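PDB 4QOL: catalase from Bacillus pumilus, which breaks hydrogen peroxide down to water and oxygen at a haem group and also shows peroxidase-like reactivity towards phenolic substrates. Local coordinates for the interface of chains A and B and the interface of chains A and C. Coordinates in Å, arbitrary orientation; residue numbers count along the deposited sequence, not the author numbering. Chains: chain A/B/C, Catalase.

Contact 1: the interface of chains A and B. Residues chain A 124, 317, 319-320, 341, 352-353; chain B 12-13, 37.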
loop_
_atom_site.group_PDB
_atom_site.type_symbol
_atom_site.label_atom_id
_atom_site.label_comp_id
_atom_site.label_asym_id
_atom_site.label_seq_id
_atom_site.Cartn_x
_atom_site.Cartn_y
_atom_site.Cartn_z
ATOM N N ASN A 124 4.112 -3.263 -26.737
ATOM C CA ASN A 124 5.293 -2.629 -26.285
ATOM C C ASN A 124 6.429 -3.633 -26.208
ATOM O O ASN A 124 6.304 -4.685 -25.595
ATOM C CB ASN A 124 5.044 -1.892 -24.930
ATOM C CG ASN A 124 4.295 -0.598 -25.110
ATOM O OD1 ASN A 124 3.966 -0.191 -26.193
ATOM N ND2 ASN A 124 4.034 0.099 -23.982
ATOM N N THR A 317 10.343 -3.773 -18.620
ATOM C CA THR A 317 10.704 -5.157 -18.285
ATOM C C THR A 317 11.316 -5.931 -19.441
ATOM O O THR A 317 10.837 -5.813 -20.570
ATOM C CB THR A 317 9.541 -5.936 -17.701
ATOM O OG1 THR A 317 9.962 -7.257 -17.420
ATOM C CG2 THR A 317 8.335 -5.954 -18.597
ATOM N N SER A 319 10.927 -8.912 -20.036
ATOM C CA SER A 319 9.829 -9.791 -20.463
ATOM C C SER A 319 8.782 -9.108 -21.262
ATOM O O SER A 319 7.909 -9.765 -21.759
ATOM C CB SER A 319 9.192 -10.540 -19.290
ATOM O OG SER A 319 8.908 -9.669 -18.190
ATOM N N ALA A 320 8.928 -7.837 -21.584
ATOM C CA ALA A 320 8.013 -7.185 -22.528
ATOM C C ALA A 320 8.586 -7.446 -23.930
ATOM O O ALA A 320 9.218 -6.586 -24.553
ATOM C CB ALA A 320 7.982 -5.656 -22.238
ATOM N N PRO A 341 8.306 -6.870 -13.467
ATOM C CA PRO A 341 6.868 -6.637 -13.250
ATOM C C PRO A 341 6.486 -6.898 -11.811
ATOM O O PRO A 341 5.669 -6.134 -11.264
ATOM C CB PRO A 341 6.158 -7.639 -14.230
ATOM C CG PRO A 341 7.223 -7.964 -15.229
ATOM C CD PRO A 341 8.527 -7.932 -14.481
ATOM N N TYR A 352 -0.287 -0.574 -12.831
ATOM C CA TYR A 352 0.757 0.318 -13.359
ATOM C C TYR A 352 0.839 0.373 -14.847
ATOM O O TYR A 352 1.298 1.391 -15.423
ATOM C CB TYR A 352 2.146 -0.053 -12.756
ATOM C CG TYR A 352 2.733 -1.354 -13.441
ATOM C CD1 TYR A 352 2.413 -2.663 -13.030
ATOM C CD2 TYR A 352 3.670 -1.231 -14.455
ATOM C CE1 TYR A 352 2.995 -3.794 -13.632
ATOM C CE2 TYR A 352 4.211 -2.349 -15.080
ATOM C CZ TYR A 352 3.882 -3.622 -14.661
ATOM O OH TYR A 352 4.418 -4.745 -15.246
ATOM N N MET A 353 0.345 -0.670 -15.524
ATOM C CA MET A 353 0.330 -0.646 -17.002
ATOM C C MET A 353 -0.679 0.327 -17.627
ATOM O O MET A 353 -0.657 0.561 -18.850
ATOM C CB MET A 353 0.127 -2.089 -17.506
ATOM C CG MET A 353 1.347 -3.005 -17.344
ATOM S SD MET A 353 2.823 -2.410 -18.208
ATOM C CE MET A 353 2.241 -2.550 -19.908
ATOM N N ASN B 12 -1.244 -7.106 -21.115
ATOM C CA ASN B 12 -1.275 -5.666 -20.829
ATOM C C ASN B 12 -0.245 -4.820 -21.576
ATOM O O ASN B 12 -0.373 -3.613 -21.627
ATOM C CB ASN B 12 -1.153 -5.423 -19.345
ATOM C CG ASN B 12 -2.292 -6.032 -18.555
ATOM O OD1 ASN B 12 -3.426 -6.069 -19.003
ATOM N ND2 ASN B 12 -2.020 -6.384 -17.292
ATOM N N GLN B 13 0.710 -5.493 -22.221
ATOM C CA GLN B 13 1.613 -4.853 -23.135
ATOM C C GLN B 13 1.018 -4.674 -24.545
ATOM O O GLN B 13 1.676 -4.112 -25.443
ATOM C CB GLN B 13 2.921 -5.655 -23.235
ATOM C CG GLN B 13 3.669 -5.943 -21.897
ATOM C CD GLN B 13 4.433 -4.754 -21.330
ATOM O OE1 GLN B 13 4.523 -3.724 -21.976
ATOM N NE2 GLN B 13 4.888 -4.862 -20.073
ATOM N N TYR B 37 5.222 -15.058 -19.662
ATOM C CA TYR B 37 4.858 -13.684 -19.212
ATOM C C TYR B 37 3.324 -13.636 -19.053
ATOM O O TYR B 37 2.797 -13.022 -18.109
ATOM C CB TYR B 37 5.305 -12.635 -20.246
ATOM C CG TYR B 37 4.842 -11.256 -19.887
ATOM C CD1 TYR B 37 5.540 -10.540 -18.972
ATOM C CD2 TYR B 37 3.685 -10.706 -20.412
ATOM C CE1 TYR B 37 5.123 -9.287 -18.571
ATOM C CE2 TYR B 37 3.262 -9.450 -20.059
ATOM C CZ TYR B 37 3.964 -8.765 -19.087
ATOM O OH TYR B 37 3.562 -7.490 -18.653
HETATM O O HOH W 1 2.753 -6.773 -15.827
HETATM O O HOH W 2 5.028 -0.712 -21.351
HETATM O O HOH W 3 -2.072 -1.737 -20.413
#

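Contact 2: the interface of chains A and C. Residues chain A 412, 414-415, 417; chain C 27-28.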
loop_
_atom_site.group_PDB
_atom_site.type_symbol
_atom_site.label_atom_id
_atom_site.label_comp_id
_atom_site.label_asym_id
_atom_site.label_seq_id
_atom_site.Cartn_x
_atom_site.Cartn_y
_atom_site.Cartn_z
ATOM N N VAL A 412 17.656 -29.271 -12.519
ATOM C CA VAL A 412 18.901 -29.226 -11.783
ATOM C C VAL A 412 19.165 -27.815 -11.279
ATOM O O VAL A 412 18.729 -26.838 -11.879
ATOM C CB VAL A 412 20.042 -29.695 -12.701
ATOM C CG1 VAL A 412 21.292 -30.047 -11.935
ATOM C CG2 VAL A 412 19.617 -30.929 -13.485
ATOM N N GLN A 414 22.749 -26.217 -11.063
ATOM C CA GLN A 414 24.102 -26.498 -11.459
ATOM C C GLN A 414 24.638 -25.392 -12.361
ATOM O O GLN A 414 23.968 -24.967 -13.308
ATOM C CB GLN A 414 24.072 -27.831 -12.265
ATOM C CG GLN A 414 25.393 -28.427 -12.714
ATOM C CD GLN A 414 25.102 -29.667 -13.603
ATOM O OE1 GLN A 414 24.059 -30.317 -13.462
ATOM N NE2 GLN A 414 25.996 -29.955 -14.526
ATOM N N LYS A 415 25.890 -25.026 -12.160
ATOM C CA LYS A 415 26.535 -23.999 -12.983
ATOM C C LYS A 415 26.652 -24.414 -14.414
ATOM O O LYS A 415 26.750 -25.597 -14.721
ATOM C CB LYS A 415 27.915 -23.619 -12.361
ATOM C CG LYS A 415 28.546 -22.365 -12.958
ATOM C CD LYS A 415 30.051 -22.319 -12.743
ATOM C CE LYS A 415 30.405 -22.124 -11.296
ATOM N NZ LYS A 415 31.883 -21.933 -11.196
ATOM N N GLU A 417 28.221 -25.120 -18.024
ATOM C CA GLU A 417 29.516 -25.596 -18.510
ATOM C C GLU A 417 30.288 -24.473 -19.146
ATOM O O GLU A 417 29.732 -23.431 -19.474
ATOM C CB GLU A 417 29.306 -26.732 -19.531
ATOM C CG GLU A 417 28.622 -27.935 -18.881
ATOM C CD GLU A 417 29.504 -28.792 -17.976
ATOM O OE1 GLU A 417 29.013 -29.897 -17.627
ATOM O OE2 GLU A 417 30.657 -28.380 -17.584
ATOM N N GLY C 27 18.297 -28.733 -17.159
ATOM C CA GLY C 27 19.740 -28.982 -17.298
ATOM C C GLY C 27 20.602 -27.775 -16.878
ATOM O O GLY C 27 20.100 -26.682 -16.595
ATOM N N HIS C 28 21.919 -27.944 -16.946
ATOM C CA HIS C 28 22.831 -26.905 -16.510
ATOM C C HIS C 28 22.824 -25.628 -17.360
ATOM O O HIS C 28 23.277 -24.587 -16.860
ATOM C CB HIS C 28 24.271 -27.407 -16.381
ATOM C CG HIS C 28 24.813 -27.988 -17.639
ATOM N ND1 HIS C 28 25.022 -29.341 -17.810
ATOM C CD2 HIS C 28 25.099 -27.406 -18.826
ATOM C CE1 HIS C 28 25.432 -29.559 -19.049
ATOM N NE2 HIS C 28 25.495 -28.401 -19.683
#

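Contact 3: the interface of chains A and C. Residues chain A 155-157; chain C 59, 244, 307.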
loop_
_atom_site.group_PDB
_atom_site.type_symbol
_atom_site.label_atom_id
_atom_site.label_comp_id
_atom_site.label_asym_id
_atom_site.label_seq_id
_atom_site.Cartn_x
_atom_site.Cartn_y
_atom_site.Cartn_z
ATOM N N VAL A 155 24.483 -0.753 8.151
ATOM C CA VAL A 155 24.618 -0.072 9.447
ATOM C C VAL A 155 24.951 1.400 9.253
ATOM O O VAL A 155 24.309 2.260 9.901
ATOM C CB VAL A 155 25.706 -0.750 10.307
ATOM C CG1 VAL A 155 25.751 -0.125 11.700
ATOM C CG2 VAL A 155 25.463 -2.267 10.403
ATOM N N THR A 156 25.913 1.704 8.391
ATOM C CA THR A 156 26.499 3.034 8.264
ATOM C C THR A 156 25.847 3.912 7.202
ATOM O O THR A 156 26.034 5.140 7.225
ATOM C CB THR A 156 27.961 2.989 7.888
ATOM O OG1 THR A 156 28.084 2.527 6.550
ATOM C CG2 THR A 156 28.756 2.099 8.840
ATOM N N ASN A 157 25.054 3.305 6.296
ATOM C CA ASN A 157 24.557 4.010 5.086
ATOM C C ASN A 157 25.639 4.600 4.207
ATOM O O ASN A 157 25.369 5.563 3.452
ATOM C CB ASN A 157 23.551 5.147 5.514
ATOM C CG ASN A 157 22.627 5.561 4.417
ATOM O OD1 ASN A 157 22.287 6.790 4.237
ATOM N ND2 ASN A 157 22.258 4.590 3.601
ATOM N N ARG C 59 16.986 12.982 3.368
ATOM C CA ARG C 59 18.421 12.700 3.652
ATOM C C ARG C 59 18.715 12.958 5.091
ATOM O O ARG C 59 18.531 14.110 5.570
ATOM C CB ARG C 59 19.348 13.529 2.790
ATOM C CG ARG C 59 20.816 13.583 3.316
ATOM C CD ARG C 59 21.554 12.291 3.329
ATOM N NE ARG C 59 22.259 12.103 2.043
ATOM C CZ ARG C 59 22.967 11.006 1.755
ATOM N NH1 ARG C 59 23.011 9.977 2.584
ATOM N NH2 ARG C 59 23.564 10.908 0.592
ATOM N N THR C 244 26.729 12.449 7.443
ATOM C CA THR C 244 26.365 11.124 7.962
ATOM C C THR C 244 27.617 10.396 8.448
ATOM O O THR C 244 27.650 9.732 9.506
ATOM C CB THR C 244 25.638 10.291 6.829
ATOM O OG1 THR C 244 24.355 10.870 6.679
ATOM C CG2 THR C 244 25.563 8.879 7.160
ATOM N N PHE C 307 20.280 0.758 9.701
ATOM C CA PHE C 307 19.946 2.090 9.314
ATOM C C PHE C 307 18.477 2.134 8.871
ATOM O O PHE C 307 17.728 3.038 9.225
ATOM C CB PHE C 307 20.877 2.549 8.191
ATOM C CG PHE C 307 20.600 3.946 7.746
ATOM C CD1 PHE C 307 19.674 4.245 6.820
ATOM C CD2 PHE C 307 21.282 5.006 8.318
ATOM C CE1 PHE C 307 19.442 5.576 6.443
ATOM C CE2 PHE C 307 21.035 6.326 7.945
ATOM C CZ PHE C 307 20.109 6.609 7.023
HETATM O O HOH W 4 22.439 9.563 5.500
HETATM O O HOH W 5 24.952 7.735 1.985
#

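Contact 1: the interface of chains A and B
B:Gln13 and A:Asn124 meet through their backbones: the amide A:Asn124 N gives a hydrogen bond to the carbonyl B:Gln13 O, 2.9 Å long and nearly straight (158° at the hydrogen). The same two residues are joined again by a water that lies 2.9 Å from the side-chain nitrogen A:Asn124 ND2 and also binds the amide oxygen B:Gln13 OE1. Two further waters bridge the chains, one between the carbonyls of A:Met353 and B:Asn12, the other between the phenol oxygens A:Tyr352 OH and B:Tyr37 OH. B:Gln13 NE2, the other end of that amide, donates to B:Tyr37 OH at 3.3 Å, close to the amide plane, so both ends are held. Carbon groups of chain A cover the two faces of this amide: on one, A:Met353, bent at chi2 and chi3 (-59° and -66°), crosses at about a right angle and sets methyl CE 3.4 Å from B:Gln13 CD; on the opposite one, A:Ala320 CB touches B:Gln13 CD at 3.8 Å. Beside this, A:Ser319 CB packs on B:Tyr37 CD1 at 3.7 Å. Chain A thus offers strand 123-130, the loop around 317-320, 3-10 helix 352-354 and A:Pro341 of helix 331-348; chain B inserts its N-terminal segment and the start of helix 37-46.

Contact 2: the interface of chains A and C
C:His28 reaches A:Gln414 and A:Glu417 because its CG stands between its own backbone N and carbonyl carbon (chi1 57°), which turns the imidazole towards A:Glu417 while CB stays beside A:Gln414. A:Glu417 answers with a chain bent at chi2 (-75°), which carries methylene CG over the ring. A:Glu417 CG lies 3.5 Å from the centroid of the C:His28 imidazole, offset towards the rim, and makes a CH-pi contact; its nearest ring atom is C:His28 NE2, at 3.3 Å. The carboxylate plane stands almost upright to the ring, 84° from it, so the methylene, rather than the flat acid group, covers this face. The carboxylate oxygen A:Glu417 OE1 is still 4.0 Å from C:His28 ND1, too long for a bond, yet near enough that the negative charge might favour a protonated imidazole. A:Gln414 is extended beyond CG and crosses the histidine obliquely, its amide plane inclined to the ring. A:Gln414 CD packs 3.7 Å from C:His28 CB, and A:Gln414 NE2 comes no nearer than 3.5 Å to C:His28 ND1, a contact rather than a hydrogen bond. The backbone carbonyl A:Lys415 O also faces C:His28 CB, at 3.5 Å. At the margin, A:Val412 CG2 approaches C:Gly27 CA more loosely. By seating a residue from the N-terminal region of one subunit against the 412-417 segment of another, the patch probably helps to secure the N-terminal arm within the tetramer.

Contact 3: the interface of chains A and C
A:Asn157 and C:Phe307 make the main packing contact, face to face. Tilted by 16° from the phenyl plane and lying over the ring, the amide stacks on it. The methylene A:Asn157 CB also lies over the ring face of C:Phe307, 3.7 Å from its centroid, in a CH-pi contact displaced towards the CD2-CE2 edge. Beyond it the amide runs across the ring and brings oxygen A:Asn157 OD1 to 3.5 Å from C:Phe307 CZ. With CG of the phenylalanine opposite its backbone N (chi1 -179°), the ring extends beneath the asparagine from the first residue of helix 307-312. At its near end, the carbonyl A:Val155 O touches C:Phe307 CB, while C:Thr244 CG2 packs against A:Thr156 O. The loop of chain A thus presents backbone carbonyls as well as a side chain to its partner.

Two waters carry polar links across. One joins the amide oxygen A:Asn157 OD1 to both C:Arg59 NH1 and the hydroxyl C:Thr244 OG1, the last of these 2.6 Å from the water. A second water lies 2.7 Å from the backbone carbonyl A:Asn157 O and is also bound by C:Arg59 NH1. Both waters sit at the guanidinium edge, in its plane, and let the arginine serve the backbone and side chain of one asparagine. A:Asn157 OD1 and C:Arg59 NH1 are 3.7 Å apart, and the first water, 3.0 Å from C:Arg59 NH1, connects them.

Measured between the centres of their C-alpha atoms, contact 1 lies about 29 Å from contact 2 and 34 Å from contact 3, while contacts 2 and 3 are about 39 Å apart. They have no residue in common. Contacts 2 and 3 belong to the same A-C interface, so that pairing is supported at two well-separated places; contact 1 ties chain A to chain B. Contacts 1 and 2 both bring N-terminal residues of a partner onto chain A, whereas contact 3 uses residues further along the chain. Each has a symmetry twin, and together they join neighbours across two different interfaces of the four-chain assembly.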